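Local coordinates for protein exopolygalacturonase (Yersinia enterocolitica, PDB 2UVF) that probably cleaves pectin-derived polygalacturonic acid in exo fashion, as a family 28 glycoside hydrolase with a beta-helix fold, and binds digalacturonic acid, at residues I95-V100 / D284-S289; L290-A295 / F397-D402; H435-T440 / N456-T461. One frame throughout, in Å; residues are numbered along the deposited sequence.

From the N terminus, contact 1 (95-100 with 284-289) comes first: helix 92-100 of the fibronectin type III region meets a turn some 184 residues further on, tying the N-terminal domain to the beta-helix. Strand 289-293 follows at once and opens contact 2 (290-295 with 397-402), which fastens the hairpin 280-293 against strand 397-399. Contact 3 (435-440 with 456-461) closes a short loop within the beta-helix itself. The three follow one another in series, none enclosing or crossing another. They still touch in space: Asp284 packs on Leu290, Phe98 on Val457, and Asp402 O lies 2.9 Å from His435 N, a probable hydrogen bond.

Contact 1 (I95-V100 / D284-S289); sequences IDHFYV and DELGRS. With NI (nickel (II) ion), chain J; SO4 (sulfate ion), chain G.
His97 meets the turn 284-287 through its imidazole and its CB. Glu285 O lies over one ring face, 3.2 Å above the plane and nearer its margin than its centre, with His97 CE1 the closest ring atom at 3.4 Å. Beside it, Leu286 CD1 packs 3.4 Å from His97 CB, the two side chains running alongside in opposite senses. With CG anti to the backbone N (chi1 170°), the imidazole projects from the helix and reaches a nickel ion, which His97 NE2 binds at 2.1 Å. A nickel-bound water donates to Glu285 O at 2.6 Å, so the metal and this water bridge helix and turn where no direct hydrogen bond does.

Behind this shell, Asp284 fixes the turn. Its OD1 accepts from Leu286 N (2.9 Å) and from Arg288 N (3.0 Å), the donors arriving from opposite faces of the carboxylate plane, and this double grip holds the backbone in shape. OD2 bonds to Tyr94 OH, a second tie to helix 92-100. The carboxylate of Glu285 leads away from the histidine to Arg432 and Tyr430. Arg288 NH1 donates to O2 of a sulfate, probably from the crystallisation liquor, at 3.2 Å; Tyr94 OH bonds to the same ion.

The connection is a surface one between the fibronectin type III region and the family 28 beta-helix, and the loop presented to the helix is a type I beta turn with an Asx turn at Asp284.

Contact 2 (L290-A295 / F397-D402); sequences LPQYVA and FFDTGD. With NI (nickel (II) ion), chain K; ADA (alpha-D-galactopyranuronic acid), chain C.
This is a small, buried side-chain contact between the outer hairpin strand 290-293 and strand 397-399 of the beta-helix. The strand axes come within 10.3 Å and run in the same general direction, 33° apart, too distant for backbone pairing, so side chains and a water bridge the gap.

Leu290 does most of the touching, with one methyl for each partner. Its CD2 meets Phe397 CE2 at 4.0 Å, the ring approached obliquely, while Leu290 CD1 rests 3.7 Å from Asp399 OD2. A chi1 of -78° sets CG of Leu290 anti to the carbonyl carbon, and the branching there gives each partner its methyl. Asp399 comes from the opposite direction, and its two oxygens have different tasks. OD1 forms a salt bridge with Arg432 and accepts from Met433 N; OD2, beside the leucine methyl, takes a hydrogen bond from a water at 2.7 Å. The same water donates to Pro291 O at 3.0 Å, and so links the two strands through a polar bridge alongside the apolar one.

Further along, 397-402 reaches a nickel ion and the glycan pocket. Gly401 O binds nickel at 2.1 Å, together with Asp376 and three waters. Asp402 belongs to the pocket: O1 of the bound galacturonic acid donates to its OD2 at 3.2 Å, and its OD1 lies 3.1 Å from C1 of the sugar.

Leu290 also packs on Gln373 of strand 371-373, the parallel neighbour of strand 397-399, and bonds through its backbone to Ile282 of the antiparallel strand 280-283, while the Phe397 ring meets Tyr94 of helix 92-100.

Contact 3 (H435-T440 / N456-T461); sequences HGAIVT and NVMYLT
Inside the parallel beta-helix, the bend that leads into strand 438-441 packs against the end of strand 448-459 and the residues just beyond it. Ala437 carries the contact. Ala437 CB points into the other segment and meets the Met458 side chain at two places: the terminal CE at 3.6 Å and CG at 3.9 Å. The bend at chi2 (73°) turns the SD-CE end of the methionine alongside the alanine, so that CE joins CG in touching the same CB. All of this is apolar and buried, and Phe431 of strand 430-431 touches both residues.

Thr461, two residues past the strand, adds a second touch. Its methyl CG2 lies 3.8 Å from Ala437 N and 4.1 Å from Gly436 C, against the peptide joining the two residues, while its hydroxyl is taken up by a hydrogen bond with Arg432 O. The threonine thus divides its two branches, the methyl to packing on the bend and the oxygen to the backbone of Arg432, three residues before the segment 435-440.

In a beta-helix each strand is bonded to those of the turns before and after, and this bend follows suit: Ala437 pairs through its backbone with Ile405 on one turn and with Ile463 on the next. The contact described here is instead made across the inside of the coil, between two faces of the solenoid. Gly436, whose carbonyl carbon the threonine methyl approaches, has an extended backbone (phi 171°, psi 134°). Just before it, the side chain of His435 touches Asp402, of the glycan pocket, and Asp403.

Contact 1 (I95-V100 / D284-S289)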
loop_
_atom_site.group_PDB
_atom_site.type_symbol
_atom_site.label_atom_id
_atom_site.label_comp_id
_atom_site.label_asym_id
_atom_site.label_seq_id
_atom_site.Cartn_x
_atom_site.Cartn_y
_atom_site.Cartn_z
ATOM N N ILE A 95 -8.483 -12.590 -7.207
ATOM C CA ILE A 95 -8.514 -12.020 -8.543
ATOM C C ILE A 95 -9.272 -12.921 -9.514
ATOM O O ILE A 95 -10.047 -12.439 -10.347
ATOM C CB ILE A 95 -7.070 -11.719 -9.073
ATOM C CG1 ILE A 95 -6.440 -10.588 -8.246
ATOM C CG2 ILE A 95 -7.078 -11.445 -10.624
ATOM C CD1 ILE A 95 -4.926 -10.595 -8.237
ATOM N N ASP A 96 -9.073 -14.234 -9.409
ATOM C CA ASP A 96 -9.767 -15.129 -10.330
ATOM C C ASP A 96 -11.252 -15.121 -10.070
ATOM O O ASP A 96 -12.054 -15.068 -10.991
ATOM C CB ASP A 96 -9.270 -16.538 -10.172
ATOM C CG ASP A 96 -7.944 -16.767 -10.804
ATOM O OD1 ASP A 96 -7.358 -15.885 -11.461
ATOM O OD2 ASP A 96 -7.475 -17.882 -10.625
ATOM N N HIS A 97 -11.619 -15.151 -8.797
ATOM C CA HIS A 97 -13.010 -15.213 -8.421
ATOM C C HIS A 97 -13.737 -13.946 -8.851
ATOM O O HIS A 97 -14.928 -13.981 -9.192
ATOM C CB HIS A 97 -13.153 -15.487 -6.927
ATOM C CG HIS A 97 -14.555 -15.332 -6.441
ATOM N ND1 HIS A 97 -15.011 -14.169 -5.858
ATOM C CD2 HIS A 97 -15.620 -16.158 -6.525
ATOM C CE1 HIS A 97 -16.293 -14.303 -5.569
ATOM N NE2 HIS A 97 -16.693 -15.495 -5.975
ATOM N N PHE A 98 -12.999 -12.840 -8.902
ATOM C CA PHE A 98 -13.563 -11.544 -9.301
ATOM C C PHE A 98 -14.228 -11.677 -10.675
ATOM O O PHE A 98 -15.275 -11.121 -10.906
ATOM C CB PHE A 98 -12.465 -10.476 -9.293
ATOM C CG PHE A 98 -12.904 -9.125 -9.793
ATOM C CD1 PHE A 98 -13.407 -8.166 -8.904
ATOM C CD2 PHE A 98 -12.774 -8.788 -11.148
ATOM C CE1 PHE A 98 -13.788 -6.913 -9.358
ATOM C CE2 PHE A 98 -13.158 -7.536 -11.600
ATOM C CZ PHE A 98 -13.662 -6.590 -10.703
ATOM N N TYR A 99 -13.603 -12.428 -11.582
ATOM C CA TYR A 99 -14.154 -12.607 -12.919
ATOM C C TYR A 99 -15.236 -13.690 -13.035
ATOM O O TYR A 99 -15.898 -13.740 -14.068
ATOM C CB TYR A 99 -13.040 -12.868 -13.925
ATOM C CG TYR A 99 -12.024 -11.754 -13.996
ATOM C CD1 TYR A 99 -12.275 -10.594 -14.731
ATOM C CD2 TYR A 99 -10.809 -11.857 -13.329
ATOM C CE1 TYR A 99 -11.336 -9.582 -14.805
ATOM C CE2 TYR A 99 -9.877 -10.837 -13.384
ATOM C CZ TYR A 99 -10.144 -9.713 -14.137
ATOM O OH TYR A 99 -9.217 -8.704 -14.197
ATOM N N VAL A 100 -15.421 -14.535 -12.003
ATOM C CA VAL A 100 -16.470 -15.576 -11.990
ATOM C C VAL A 100 -17.859 -15.029 -12.265
ATOM O O VAL A 100 -18.683 -15.701 -12.881
ATOM C CB VAL A 100 -16.489 -16.311 -10.672
ATOM N N ASP A 284 -15.955 -14.208 3.855
ATOM C CA ASP A 284 -15.728 -13.421 2.618
ATOM C C ASP A 284 -16.232 -14.079 1.325
ATOM O O ASP A 284 -16.910 -15.103 1.379
ATOM C CB ASP A 284 -14.284 -12.861 2.507
ATOM C CG ASP A 284 -13.245 -13.890 2.037
ATOM O OD1 ASP A 284 -13.601 -14.926 1.414
ATOM O OD2 ASP A 284 -12.039 -13.627 2.272
ATOM N N GLU A 285 -15.935 -13.460 0.187
ATOM C CA GLU A 285 -16.473 -13.851 -1.133
ATOM C C GLU A 285 -15.865 -15.171 -1.676
ATOM O O GLU A 285 -16.427 -15.809 -2.570
ATOM C CB GLU A 285 -16.330 -12.690 -2.157
ATOM C CG GLU A 285 -14.890 -12.184 -2.402
ATOM C CD GLU A 285 -14.423 -11.111 -1.415
ATOM O OE1 GLU A 285 -15.089 -10.907 -0.367
ATOM O OE2 GLU A 285 -13.394 -10.452 -1.698
ATOM N N LEU A 286 -14.707 -15.547 -1.144
ATOM C CA LEU A 286 -14.152 -16.890 -1.319
ATOM C C LEU A 286 -14.647 -17.892 -0.268
ATOM O O LEU A 286 -14.300 -19.083 -0.312
ATOM C CB LEU A 286 -12.625 -16.819 -1.272
ATOM C CG LEU A 286 -11.859 -17.030 -2.574
ATOM C CD1 LEU A 286 -12.537 -16.401 -3.704
ATOM C CD2 LEU A 286 -10.451 -16.557 -2.445
ATOM N N GLY A 287 -15.433 -17.399 0.683
ATOM C CA GLY A 287 -15.914 -18.186 1.809
ATOM C C GLY A 287 -14.877 -18.342 2.899
ATOM O O GLY A 287 -14.964 -19.241 3.711
ATOM N N ARG A 288 -13.869 -17.473 2.901
ATOM C CA ARG A 288 -12.825 -17.490 3.930
ATOM C C ARG A 288 -13.262 -16.561 5.051
ATOM O O ARG A 288 -14.118 -15.707 4.843
ATOM C CB ARG A 288 -11.484 -17.057 3.337
ATOM C CG ARG A 288 -10.994 -17.979 2.206
ATOM C CD ARG A 288 -9.559 -17.715 1.934
ATOM N NE ARG A 288 -9.118 -18.421 0.754
ATOM C CZ ARG A 288 -7.951 -18.203 0.156
ATOM N NH1 ARG A 288 -7.129 -17.283 0.644
ATOM N NH2 ARG A 288 -7.606 -18.903 -0.920
ATOM N N SER A 289 -12.721 -16.750 6.245
ATOM C CA SER A 289 -13.080 -15.884 7.372
ATOM C C SER A 289 -12.207 -14.614 7.395
ATOM O O SER A 289 -10.981 -14.700 7.260
ATOM C CB SER A 289 -12.928 -16.649 8.680
ATOM O OG SER A 289 -11.616 -16.475 9.194
HETATM NI NI NI J . -18.636 -16.318 -5.806
HETATM S S SO4 G . -7.082 -13.847 2.782
HETATM O O1 SO4 G . -5.748 -14.416 2.572
HETATM O O2 SO4 G . -8.070 -14.916 2.661
HETATM O O3 SO4 G . -7.230 -13.214 4.092
HETATM O O4 SO4 G . -7.301 -12.825 1.770
HETATM O O HOH W 1 -18.788 -15.771 -3.622
HETATM O O HOH W 2 -19.385 -14.354 -6.753
#

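Contact 2 (L290-A295 / F397-D402)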
loop_
_atom_site.group_PDB
_atom_site.type_symbol
_atom_site.label_atom_id
_atom_site.label_comp_id
_atom_site.label_asym_id
_atom_site.label_seq_id
_atom_site.Cartn_x
_atom_site.Cartn_y
_atom_site.Cartn_z
ATOM N N LEU A 290 -12.851 -13.451 7.528
ATOM C CA LEU A 290 -12.152 -12.180 7.794
ATOM C C LEU A 290 -12.466 -11.646 9.182
ATOM O O LEU A 290 -13.647 -11.581 9.547
ATOM C CB LEU A 290 -12.594 -11.113 6.798
ATOM C CG LEU A 290 -12.009 -11.155 5.409
ATOM C CD1 LEU A 290 -12.702 -10.094 4.602
ATOM C CD2 LEU A 290 -10.504 -10.919 5.470
ATOM N N PRO A 291 -11.421 -11.218 9.945
ATOM C CA PRO A 291 -11.662 -10.520 11.215
ATOM C C PRO A 291 -12.217 -9.126 10.999
ATOM O O PRO A 291 -11.848 -8.458 10.021
ATOM C CB PRO A 291 -10.263 -10.420 11.852
ATOM C CG PRO A 291 -9.330 -10.385 10.689
ATOM C CD PRO A 291 -9.971 -11.371 9.683
ATOM N N GLN A 292 -13.090 -8.694 11.906
ATOM C CA GLN A 292 -13.681 -7.369 11.838
ATOM C C GLN A 292 -13.373 -6.635 13.142
ATOM O O GLN A 292 -13.692 -7.131 14.209
ATOM C CB GLN A 292 -15.196 -7.481 11.633
ATOM C CG GLN A 292 -15.588 -8.327 10.404
ATOM C CD GLN A 292 -15.518 -7.528 9.129
ATOM O OE1 GLN A 292 -14.506 -7.545 8.404
ATOM N NE2 GLN A 292 -16.579 -6.809 8.844
ATOM N N TYR A 293 -12.746 -5.465 13.039
ATOM C CA TYR A 293 -12.345 -4.684 14.197
ATOM C C TYR A 293 -13.270 -3.487 14.338
ATOM O O TYR A 293 -13.751 -2.929 13.333
ATOM C CB TYR A 293 -10.868 -4.296 14.087
ATOM C CG TYR A 293 -9.967 -5.511 14.039
ATOM C CD1 TYR A 293 -9.763 -6.291 15.190
ATOM C CD2 TYR A 293 -9.362 -5.921 12.839
ATOM C CE1 TYR A 293 -8.976 -7.425 15.159
ATOM C CE2 TYR A 293 -8.545 -7.066 12.793
ATOM C CZ TYR A 293 -8.363 -7.813 13.956
ATOM O OH TYR A 293 -7.553 -8.928 13.945
ATOM N N VAL A 294 -13.574 -3.131 15.589
ATOM C CA VAL A 294 -14.555 -2.072 15.851
ATOM C C VAL A 294 -14.119 -0.745 15.213
ATOM O O VAL A 294 -12.922 -0.388 15.259
ATOM C CB VAL A 294 -14.844 -1.910 17.398
ATOM C CG1 VAL A 294 -13.626 -1.382 18.144
ATOM C CG2 VAL A 294 -16.068 -1.017 17.645
ATOM N N ALA A 295 -15.087 -0.043 14.616
ATOM C CA ALA A 295 -14.884 1.316 14.088
ATOM C C ALA A 295 -15.155 2.398 15.127
ATOM O O ALA A 295 -16.304 2.654 15.519
ATOM C CB ALA A 295 -15.712 1.559 12.799
ATOM N N PHE A 397 -3.073 -8.757 -0.480
ATOM C CA PHE A 397 -4.510 -8.688 -0.230
ATOM C C PHE A 397 -4.752 -7.509 0.735
ATOM O O PHE A 397 -4.098 -7.425 1.757
ATOM C CB PHE A 397 -5.012 -10.014 0.372
ATOM C CG PHE A 397 -6.468 -9.998 0.824
ATOM C CD1 PHE A 397 -7.489 -10.442 -0.020
ATOM C CD2 PHE A 397 -6.807 -9.588 2.115
ATOM C CE1 PHE A 397 -8.806 -10.444 0.403
ATOM C CE2 PHE A 397 -8.128 -9.586 2.541
ATOM C CZ PHE A 397 -9.124 -10.013 1.686
ATOM N N PHE A 398 -5.669 -6.604 0.393
ATOM C CA PHE A 398 -5.978 -5.427 1.254
ATOM C C PHE A 398 -7.432 -5.464 1.708
ATOM O O PHE A 398 -8.332 -5.494 0.885
ATOM C CB PHE A 398 -5.711 -4.086 0.553
ATOM C CG PHE A 398 -4.264 -3.780 0.327
ATOM C CD1 PHE A 398 -3.516 -3.098 1.291
ATOM C CD2 PHE A 398 -3.641 -4.147 -0.863
ATOM C CE1 PHE A 398 -2.155 -2.812 1.070
ATOM C CE2 PHE A 398 -2.310 -3.856 -1.089
ATOM C CZ PHE A 398 -1.565 -3.193 -0.122
ATOM N N ASP A 399 -7.636 -5.478 3.030
ATOM C CA ASP A 399 -8.939 -5.244 3.673
ATOM C C ASP A 399 -8.604 -4.411 4.936
ATOM O O ASP A 399 -8.194 -4.949 5.977
ATOM C CB ASP A 399 -9.620 -6.588 4.022
ATOM C CG ASP A 399 -11.085 -6.446 4.323
ATOM O OD1 ASP A 399 -11.843 -6.094 3.398
ATOM O OD2 ASP A 399 -11.495 -6.714 5.487
ATOM N N THR A 400 -8.732 -3.094 4.820
ATOM C CA THR A 400 -8.056 -2.187 5.744
ATOM C C THR A 400 -9.050 -1.232 6.403
ATOM O O THR A 400 -10.133 -1.005 5.890
ATOM C CB THR A 400 -6.924 -1.401 5.010
ATOM O OG1 THR A 400 -7.483 -0.671 3.916
ATOM C CG2 THR A 400 -5.847 -2.336 4.461
ATOM N N GLY A 401 -8.663 -0.684 7.552
ATOM C CA GLY A 401 -9.483 0.265 8.276
ATOM C C GLY A 401 -9.459 1.635 7.642
ATOM O O GLY A 401 -10.387 2.410 7.848
ATOM N N ASP A 402 -8.413 1.923 6.869
ATOM C CA ASP A 402 -8.270 3.215 6.182
ATOM C C ASP A 402 -7.788 3.013 4.748
ATOM O O ASP A 402 -8.168 2.022 4.094
ATOM C CB ASP A 402 -7.316 4.135 6.964
ATOM C CG ASP A 402 -7.682 5.599 6.825
ATOM O OD1 ASP A 402 -7.329 6.193 5.790
ATOM O OD2 ASP A 402 -8.332 6.150 7.741
HETATM NI NI NI K . -12.425 2.419 7.421
HETATM C C1 ADA C . -6.317 8.967 6.704
HETATM C C2 ADA C . -5.052 8.626 7.519
HETATM C C3 ADA C . -4.840 9.787 8.517
HETATM C C4 ADA C . -4.338 10.975 7.678
HETATM C C5 ADA C . -5.485 11.340 6.719
HETATM C C6 ADA C . -5.070 12.485 5.766
HETATM O O1 ADA C . -7.491 9.216 7.531
HETATM O O2 ADA C . -5.122 7.365 8.145
HETATM O O3 ADA C . -3.977 9.444 9.630
HETATM O O4 ADA C . -3.233 10.511 6.863
HETATM O O5 ADA C . -5.967 10.162 5.938
HETATM O O6B ADA C . -4.448 12.182 4.716
HETATM O O6A ADA C . -5.382 13.660 6.089
HETATM O O HOH W 3 -10.236 -7.251 7.861
HETATM O O HOH W 4 -12.195 0.589 5.862
HETATM O O HOH W 5 -14.616 2.537 7.208
HETATM O O HOH W 6 -12.645 4.151 9.216
#

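Contact 3 (H435-T440 / N456-T461)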
loop_
_atom_site.group_PDB
_atom_site.type_symbol
_atom_site.label_atom_id
_atom_site.label_comp_id
_atom_site.label_asym_id
_atom_site.label_seq_id
_atom_site.Cartn_x
_atom_site.Cartn_y
_atom_site.Cartn_z
ATOM N N HIS A 435 -10.326 2.820 2.272
ATOM C CA HIS A 435 -10.795 4.156 1.949
ATOM C C HIS A 435 -10.348 4.584 0.559
ATOM O O HIS A 435 -10.774 5.620 0.058
ATOM C CB HIS A 435 -10.293 5.174 2.991
ATOM C CG HIS A 435 -10.948 5.066 4.327
ATOM N ND1 HIS A 435 -11.574 3.916 4.767
ATOM C CD2 HIS A 435 -11.046 5.961 5.340
ATOM C CE1 HIS A 435 -12.038 4.113 5.987
ATOM N NE2 HIS A 435 -11.716 5.339 6.365
ATOM N N GLY A 436 -9.471 3.789 -0.054
ATOM C CA GLY A 436 -9.039 4.065 -1.406
ATOM C C GLY A 436 -7.901 3.137 -1.740
ATOM O O GLY A 436 -7.002 2.957 -0.938
ATOM N N ALA A 437 -7.956 2.527 -2.911
ATOM C CA ALA A 437 -6.911 1.597 -3.335
ATOM C C ALA A 437 -5.578 2.322 -3.424
ATOM O O ALA A 437 -4.595 1.916 -2.795
ATOM C CB ALA A 437 -7.259 0.966 -4.676
ATOM N N ILE A 438 -5.565 3.389 -4.226
ATOM C CA ILE A 438 -4.363 4.177 -4.467
ATOM C C ILE A 438 -4.659 5.605 -4.054
ATOM O O ILE A 438 -5.520 6.254 -4.638
ATOM C CB ILE A 438 -3.901 4.081 -5.952
ATOM C CG1 ILE A 438 -3.763 2.603 -6.386
ATOM C CG2 ILE A 438 -2.625 4.935 -6.217
ATOM C CD1 ILE A 438 -2.677 1.818 -5.653
ATOM N N VAL A 439 -3.960 6.060 -3.014
ATOM C CA VAL A 439 -4.225 7.350 -2.402
ATOM C C VAL A 439 -2.975 8.221 -2.404
ATOM O O VAL A 439 -1.963 7.839 -1.826
ATOM C CB VAL A 439 -4.757 7.202 -0.955
ATOM C CG1 VAL A 439 -5.167 8.583 -0.404
ATOM C CG2 VAL A 439 -5.925 6.234 -0.934
ATOM N N THR A 440 -3.056 9.371 -3.082
ATOM C CA THR A 440 -1.992 10.387 -3.101
ATOM C C THR A 440 -2.512 11.753 -2.589
ATOM O O THR A 440 -3.243 12.407 -3.301
ATOM C CB THR A 440 -1.476 10.650 -4.564
ATOM O OG1 THR A 440 -2.494 11.324 -5.305
ATOM C CG2 THR A 440 -1.119 9.387 -5.317
ATOM N N ASN A 456 -4.462 -4.601 -11.317
ATOM C CA ASN A 456 -4.977 -4.755 -9.981
ATOM C C ASN A 456 -6.480 -4.979 -10.101
ATOM O O ASN A 456 -7.122 -4.565 -11.072
ATOM C CB ASN A 456 -4.729 -3.492 -9.099
ATOM C CG ASN A 456 -3.252 -3.172 -8.875
ATOM O OD1 ASN A 456 -2.555 -3.848 -8.123
ATOM N ND2 ASN A 456 -2.783 -2.113 -9.502
ATOM N N VAL A 457 -7.042 -5.617 -9.089
ATOM C CA VAL A 457 -8.488 -5.800 -8.989
ATOM C C VAL A 457 -8.983 -5.174 -7.670
ATOM O O VAL A 457 -8.351 -5.345 -6.629
ATOM C CB VAL A 457 -8.859 -7.321 -9.119
ATOM C CG1 VAL A 457 -10.100 -7.652 -8.379
ATOM C CG2 VAL A 457 -9.008 -7.683 -10.584
ATOM N N MET A 458 -10.091 -4.431 -7.735
ATOM C CA MET A 458 -10.692 -3.823 -6.544
ATOM C C MET A 458 -12.140 -4.281 -6.397
ATOM O O MET A 458 -12.930 -4.157 -7.334
ATOM C CB MET A 458 -10.672 -2.297 -6.636
ATOM C CG MET A 458 -9.315 -1.661 -6.658
ATOM S SD MET A 458 -8.428 -1.888 -8.215
ATOM C CE MET A 458 -7.111 -0.734 -7.900
ATOM N N TYR A 459 -12.475 -4.797 -5.219
ATOM C CA TYR A 459 -13.830 -5.241 -4.925
ATOM C C TYR A 459 -14.252 -4.702 -3.570
ATOM O O TYR A 459 -13.638 -5.039 -2.581
ATOM C CB TYR A 459 -13.890 -6.785 -4.961
ATOM C CG TYR A 459 -15.232 -7.335 -4.565
ATOM C CD1 TYR A 459 -16.381 -7.030 -5.295
ATOM C CD2 TYR A 459 -15.362 -8.160 -3.457
ATOM C CE1 TYR A 459 -17.644 -7.530 -4.904
ATOM C CE2 TYR A 459 -16.603 -8.678 -3.072
ATOM C CZ TYR A 459 -17.726 -8.362 -3.798
ATOM O OH TYR A 459 -18.943 -8.852 -3.388
ATOM N N LEU A 460 -15.270 -3.835 -3.548
ATOM C CA LEU A 460 -15.880 -3.229 -2.327
ATOM C C LEU A 460 -15.108 -2.051 -1.727
ATOM O O LEU A 460 -15.545 -1.438 -0.721
ATOM C CB LEU A 460 -16.199 -4.259 -1.218
ATOM C CG LEU A 460 -17.155 -5.416 -1.534
ATOM C CD1 LEU A 460 -17.168 -6.378 -0.348
ATOM C CD2 LEU A 460 -18.553 -4.970 -1.891
ATOM N N THR A 461 -13.973 -1.726 -2.355
ATOM C CA THR A 461 -13.120 -0.596 -1.927
ATOM C C THR A 461 -13.940 0.690 -2.070
ATOM O O THR A 461 -14.869 0.712 -2.862
ATOM C CB THR A 461 -11.844 -0.521 -2.813
ATOM O OG1 THR A 461 -11.525 -1.838 -3.285
ATOM C CG2 THR A 461 -10.650 0.061 -2.037
#